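Local coordinates for protein TatD-related deoxyribonuclease (Thermotoga maritima, PDB 1J6O) that probably acts as a metal-dependent deoxyribonuclease of the TatD family, hydrolysing ester bonds in DNA, at residues 41-54 against 66-78. Residues are numbered along the deposited sequence; the frame is centred on the assembly and turned at random.
Sequences IEFVVNVGVNLEDS and RIFCSVGVHPHDA
With CG set between its backbone N and carbonyl carbon (chi1 72°), Phe43 offers a ring face to Phe68, whose CG lies beside its own backbone N. The edge of Phe68 meets that face in an offset edge-to-face stack, planes at 88°, with Phe43 CD2 3.6 Å from Phe68 CD1. Arg66, extended from CG to NE, runs past the carbonyl of Glu42 to Ile41, where NH1 donates to Ile41 O at 2.8 Å; the oxygen lies near the guanidinium plane, but the bond is bent (135° at the hydrogen). NH2 pairs with Glu37, so an alanine here would probably leave that carboxylate without its mate and Ile41 O without this donor. From this end the strands run on in parallel: Val44 and Asn46 each donate through N and accept through O across the pair, from Val44 N to Arg66 O at 2.8 Å, just before strand 67-71, onward, and Gly48 N closes the ladder on Ser70 O. Val44 and Ile67 lie side by side on one face, Val45 and Phe68 on the other. Beyond the strands, His74 N meets Val49 O at 2.8 Å, nearly straight at the hydrogen though above the carbonyl plane. Asn50 caps the helix through OD1, which accepts from Asp53 N, while its ND2 reaches Asp77 OD2 at 3.1 Å from above the carboxylate plane. Ser54 OG donates to Asn50 O and accepts from Gly72 N at 3.1 Å, tying the helix's first turn to the loop. His74 touches Glu103 and His139, predicted metal ligands. This is a beta-alpha-beta unit of the TIM barrel: helix 51-61 links the two strands, strands 13-18 and 98-107 flank the pair, and Leu264 of helix 248-264 packs on both phenylalanines.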
loop_
_atom_site.group_PDB
_atom_site.type_symbol
_atom_site.label_atom_id
_atom_site.label_comp_id
_atom_site.label_asym_id
_atom_site.label_seq_id
_atom_site.Cartn_x
_atom_site.Cartn_y
_atom_site.Cartn_z
ATOM N N ILE A 41 15.857 4.287 -3.280
ATOM C CA ILE A 41 14.578 3.594 -3.309
ATOM C C ILE A 41 14.912 2.221 -3.894
ATOM O O ILE A 41 15.232 2.117 -5.087
ATOM C CB ILE A 41 13.549 4.297 -4.247
ATOM C CG1 ILE A 41 13.208 5.706 -3.736
ATOM C CG2 ILE A 41 12.287 3.428 -4.336
ATOM C CD1 ILE A 41 12.587 5.745 -2.341
ATOM N N GLU A 42 14.844 1.171 -3.077
ATOM C CA GLU A 42 15.155 -0.181 -3.552
ATOM C C GLU A 42 14.147 -0.726 -4.569
ATOM O O GLU A 42 14.526 -1.381 -5.554
ATOM C CB GLU A 42 15.278 -1.094 -2.358
ATOM C CG GLU A 42 15.716 -2.475 -2.672
ATOM C CD GLU A 42 16.000 -3.230 -1.409
ATOM O OE1 GLU A 42 16.881 -2.778 -0.641
ATOM O OE2 GLU A 42 15.341 -4.267 -1.183
ATOM N N PHE A 43 12.859 -0.527 -4.294
ATOM C CA PHE A 43 11.802 -0.971 -5.211
ATOM C C PHE A 43 10.526 -0.338 -4.770
ATOM O O PHE A 43 10.457 0.271 -3.687
ATOM C CB PHE A 43 11.623 -2.521 -5.297
ATOM C CG PHE A 43 10.993 -3.179 -4.078
ATOM C CD1 PHE A 43 11.787 -3.635 -3.028
ATOM C CD2 PHE A 43 9.609 -3.415 -4.019
ATOM C CE1 PHE A 43 11.221 -4.312 -1.948
ATOM C CE2 PHE A 43 9.038 -4.091 -2.947
ATOM C CZ PHE A 43 9.825 -4.541 -1.914
ATOM N N VAL A 44 9.526 -0.394 -5.634
ATOM C CA VAL A 44 8.247 0.185 -5.253
ATOM C C VAL A 44 7.165 -0.791 -5.670
ATOM O O VAL A 44 7.370 -1.611 -6.588
ATOM C CB VAL A 44 7.950 1.569 -5.935
ATOM C CG1 VAL A 44 9.166 2.485 -5.869
ATOM C CG2 VAL A 44 7.426 1.364 -7.338
ATOM N N VAL A 45 6.031 -0.734 -4.980
ATOM C CA VAL A 45 4.933 -1.620 -5.329
ATOM C C VAL A 45 3.931 -0.639 -5.951
ATOM O O VAL A 45 3.398 0.221 -5.248
ATOM C CB VAL A 45 4.294 -2.271 -4.118
ATOM C CG1 VAL A 45 3.052 -3.083 -4.591
ATOM C CG2 VAL A 45 5.314 -3.182 -3.400
ATOM N N ASN A 46 3.731 -0.754 -7.265
ATOM C CA ASN A 46 2.818 0.128 -8.003
ATOM C C ASN A 46 1.437 -0.514 -8.018
ATOM O O ASN A 46 1.244 -1.594 -8.539
ATOM C CB ASN A 46 3.366 0.350 -9.399
ATOM C CG ASN A 46 2.914 1.638 -9.967
ATOM O OD1 ASN A 46 3.345 2.714 -9.526
ATOM N ND2 ASN A 46 2.024 1.560 -10.938
ATOM N N VAL A 47 0.478 0.229 -7.491
ATOM C CA VAL A 47 -0.893 -0.207 -7.346
ATOM C C VAL A 47 -1.985 0.251 -8.300
ATOM O O VAL A 47 -2.153 1.445 -8.513
ATOM C CB VAL A 47 -1.337 0.195 -5.904
ATOM C CG1 VAL A 47 -2.606 -0.509 -5.532
ATOM C CG2 VAL A 47 -0.220 -0.162 -4.886
ATOM N N GLY A 48 -2.778 -0.704 -8.771
ATOM C CA GLY A 48 -3.881 -0.384 -9.688
ATOM C C GLY A 48 -5.160 -0.104 -8.920
ATOM O O GLY A 48 -5.278 -0.534 -7.764
ATOM N N VAL A 49 -6.109 0.639 -9.513
ATOM C CA VAL A 49 -7.362 0.924 -8.789
ATOM C C VAL A 49 -8.648 0.387 -9.453
ATOM O O VAL A 49 -9.751 0.539 -8.911
ATOM C CB VAL A 49 -7.523 2.443 -8.460
ATOM C CG1 VAL A 49 -6.364 2.876 -7.521
ATOM C CG2 VAL A 49 -7.524 3.292 -9.733
ATOM N N ASN A 50 -8.498 -0.239 -10.619
ATOM C CA ASN A 50 -9.626 -0.820 -11.337
ATOM C C ASN A 50 -9.029 -1.665 -12.444
ATOM O O ASN A 50 -7.811 -1.754 -12.558
ATOM C CB ASN A 50 -10.618 0.236 -11.862
ATOM C CG ASN A 50 -9.991 1.240 -12.813
ATOM O OD1 ASN A 50 -9.326 0.881 -13.778
ATOM N ND2 ASN A 50 -10.241 2.511 -12.552
ATOM N N LEU A 51 -9.848 -2.321 -13.241
ATOM C CA LEU A 51 -9.292 -3.149 -14.298
ATOM C C LEU A 51 -8.411 -2.431 -15.314
ATOM O O LEU A 51 -7.303 -2.894 -15.608
ATOM C CB LEU A 51 -10.419 -3.905 -15.034
ATOM C CG LEU A 51 -10.765 -5.337 -14.601
ATOM C CD1 LEU A 51 -10.479 -5.561 -13.154
ATOM C CD2 LEU A 51 -12.239 -5.647 -14.957
ATOM N N GLU A 52 -8.888 -1.321 -15.864
ATOM C CA GLU A 52 -8.092 -0.594 -16.859
ATOM C C GLU A 52 -6.819 -0.024 -16.249
ATOM O O GLU A 52 -5.743 -0.049 -16.858
ATOM C CB GLU A 52 -8.891 0.567 -17.458
ATOM C CG GLU A 52 -10.114 0.169 -18.262
ATOM C CD GLU A 52 -11.143 -0.580 -17.434
ATOM O OE1 GLU A 52 -11.482 -0.114 -16.311
ATOM O OE2 GLU A 52 -11.617 -1.636 -17.916
ATOM N N ASP A 53 -6.967 0.535 -15.059
ATOM C CA ASP A 53 -5.832 1.120 -14.373
ATOM C C ASP A 53 -4.806 0.057 -13.939
ATOM O O ASP A 53 -3.567 0.289 -13.971
ATOM C CB ASP A 53 -6.357 1.946 -13.191
ATOM C CG ASP A 53 -5.254 2.690 -12.496
ATOM O OD1 ASP A 53 -4.829 3.761 -13.009
ATOM O OD2 ASP A 53 -4.803 2.182 -11.448
ATOM N N SER A 54 -5.302 -1.111 -13.545
ATOM C CA SER A 54 -4.391 -2.162 -13.136
ATOM C C SER A 54 -3.562 -2.606 -14.332
ATOM O O SER A 54 -2.375 -2.945 -14.179
ATOM C CB SER A 54 -5.151 -3.351 -12.543
ATOM O OG SER A 54 -5.644 -3.030 -11.253
ATOM N N ARG A 66 12.833 -2.318 -10.777
ATOM C CA ARG A 66 12.492 -1.855 -9.426
ATOM C C ARG A 66 11.022 -1.622 -9.140
ATOM O O ARG A 66 10.654 -1.177 -8.032
ATOM C CB ARG A 66 13.266 -0.583 -9.102
ATOM C CG ARG A 66 14.768 -0.846 -9.058
ATOM C CD ARG A 66 15.532 0.380 -8.622
ATOM N NE ARG A 66 16.961 0.059 -8.597
ATOM C CZ ARG A 66 17.758 0.243 -7.552
ATOM N NH1 ARG A 66 17.289 0.762 -6.419
ATOM N NH2 ARG A 66 19.029 -0.137 -7.627
ATOM N N ILE A 67 10.178 -1.945 -10.116
ATOM C CA ILE A 67 8.747 -1.763 -9.928
ATOM C C ILE A 67 8.012 -3.105 -10.003
ATOM O O ILE A 67 8.236 -3.888 -10.938
ATOM C CB ILE A 67 8.162 -0.842 -11.012
ATOM C CG1 ILE A 67 8.842 0.545 -10.948
ATOM C CG2 ILE A 67 6.668 -0.661 -10.781
ATOM C CD1 ILE A 67 8.420 1.442 -12.114
ATOM N N PHE A 68 7.194 -3.378 -8.987
ATOM C CA PHE A 68 6.401 -4.602 -8.927
ATOM C C PHE A 68 4.984 -4.061 -8.974
ATOM O O PHE A 68 4.762 -2.862 -8.734
ATOM C CB PHE A 68 6.688 -5.413 -7.667
ATOM C CG PHE A 68 8.082 -5.944 -7.658
ATOM C CD1 PHE A 68 9.134 -5.166 -7.170
ATOM C CD2 PHE A 68 8.360 -7.170 -8.255
ATOM C CE1 PHE A 68 10.468 -5.603 -7.279
ATOM C CE2 PHE A 68 9.684 -7.624 -8.374
ATOM C CZ PHE A 68 10.734 -6.835 -7.882
ATOM N N CYS A 69 4.025 -4.945 -9.210
ATOM C CA CYS A 69 2.634 -4.540 -9.329
ATOM C C CYS A 69 1.574 -5.180 -8.419
ATOM O O CYS A 69 1.740 -6.311 -7.975
ATOM C CB CYS A 69 2.265 -4.851 -10.800
ATOM S SG CYS A 69 0.632 -4.432 -11.422
ATOM N N SER A 70 0.511 -4.422 -8.123
ATOM C CA SER A 70 -0.594 -4.924 -7.306
ATOM C C SER A 70 -1.781 -4.627 -8.211
ATOM O O SER A 70 -1.891 -3.505 -8.740
ATOM C CB SER A 70 -0.780 -4.161 -5.994
ATOM O OG SER A 70 -1.810 -4.773 -5.230
ATOM N N VAL A 71 -2.671 -5.601 -8.397
ATOM C CA VAL A 71 -3.839 -5.382 -9.253
ATOM C C VAL A 71 -5.095 -5.545 -8.419
ATOM O O VAL A 71 -5.163 -6.410 -7.524
ATOM C CB VAL A 71 -3.883 -6.367 -10.456
ATOM C CG1 VAL A 71 -2.629 -6.179 -11.318
ATOM C CG2 VAL A 71 -3.984 -7.840 -9.978
ATOM N N GLY A 72 -6.083 -4.706 -8.707
ATOM C CA GLY A 72 -7.329 -4.769 -7.960
ATOM C C GLY A 72 -8.300 -3.669 -8.337
ATOM O O GLY A 72 -8.069 -2.876 -9.267
ATOM N N VAL A 73 -9.401 -3.647 -7.600
ATOM C CA VAL A 73 -10.449 -2.679 -7.803
ATOM C C VAL A 73 -10.736 -2.010 -6.479
ATOM O O VAL A 73 -11.154 -2.654 -5.499
ATOM C CB VAL A 73 -11.737 -3.369 -8.334
ATOM C CG1 VAL A 73 -12.825 -2.333 -8.555
ATOM C CG2 VAL A 73 -11.439 -4.077 -9.648
ATOM N N HIS A 74 -10.544 -0.704 -6.489
ATOM C CA HIS A 74 -10.740 0.178 -5.338
ATOM C C HIS A 74 -12.230 0.213 -4.962
ATOM O O HIS A 74 -13.095 0.061 -5.811
ATOM C CB HIS A 74 -10.217 1.567 -5.763
ATOM C CG HIS A 74 -10.161 2.598 -4.671
ATOM N ND1 HIS A 74 -11.289 3.194 -4.142
ATOM C CD2 HIS A 74 -9.101 3.198 -4.068
ATOM C CE1 HIS A 74 -10.927 4.112 -3.260
ATOM N NE2 HIS A 74 -9.604 4.136 -3.199
ATOM N N PRO A 75 -12.542 0.418 -3.679
ATOM C CA PRO A 75 -13.972 0.441 -3.339
ATOM C C PRO A 75 -14.785 1.498 -4.100
ATOM O O PRO A 75 -15.974 1.293 -4.377
ATOM C CB PRO A 75 -13.976 0.644 -1.806
ATOM C CG PRO A 75 -12.627 1.245 -1.500
ATOM C CD PRO A 75 -11.695 0.518 -2.476
ATOM N N HIS A 76 -14.159 2.619 -4.461
ATOM C CA HIS A 76 -14.904 3.639 -5.183
ATOM C C HIS A 76 -15.416 3.056 -6.492
ATOM O O HIS A 76 -16.530 3.350 -6.914
ATOM C CB HIS A 76 -14.030 4.876 -5.476
ATOM C CG HIS A 76 -13.669 5.677 -4.262
ATOM N ND1 HIS A 76 -14.061 5.566 -2.970
ATOM C CD2 HIS A 76 -12.793 6.745 -4.306
ATOM C CE1 HIS A 76 -13.419 6.554 -2.264
ATOM N NE2 HIS A 76 -12.658 7.250 -3.093
ATOM N N ASP A 77 -14.614 2.194 -7.107
ATOM C CA ASP A 77 -14.975 1.575 -8.367
ATOM C C ASP A 77 -15.776 0.269 -8.228
ATOM O O ASP A 77 -16.005 -0.411 -9.229
ATOM C CB ASP A 77 -13.686 1.276 -9.188
ATOM C CG ASP A 77 -12.678 2.474 -9.274
ATOM O OD1 ASP A 77 -12.086 2.898 -8.239
ATOM O OD2 ASP A 77 -12.428 2.972 -10.399
ATOM N N ALA A 78 -16.220 -0.086 -7.020
ATOM C CA ALA A 78 -16.970 -1.341 -6.822
ATOM C C ALA A 78 -18.273 -1.547 -7.602
ATOM O O ALA A 78 -18.586 -2.669 -8.006
ATOM C CB ALA A 78 -17.235 -1.570 -5.305
#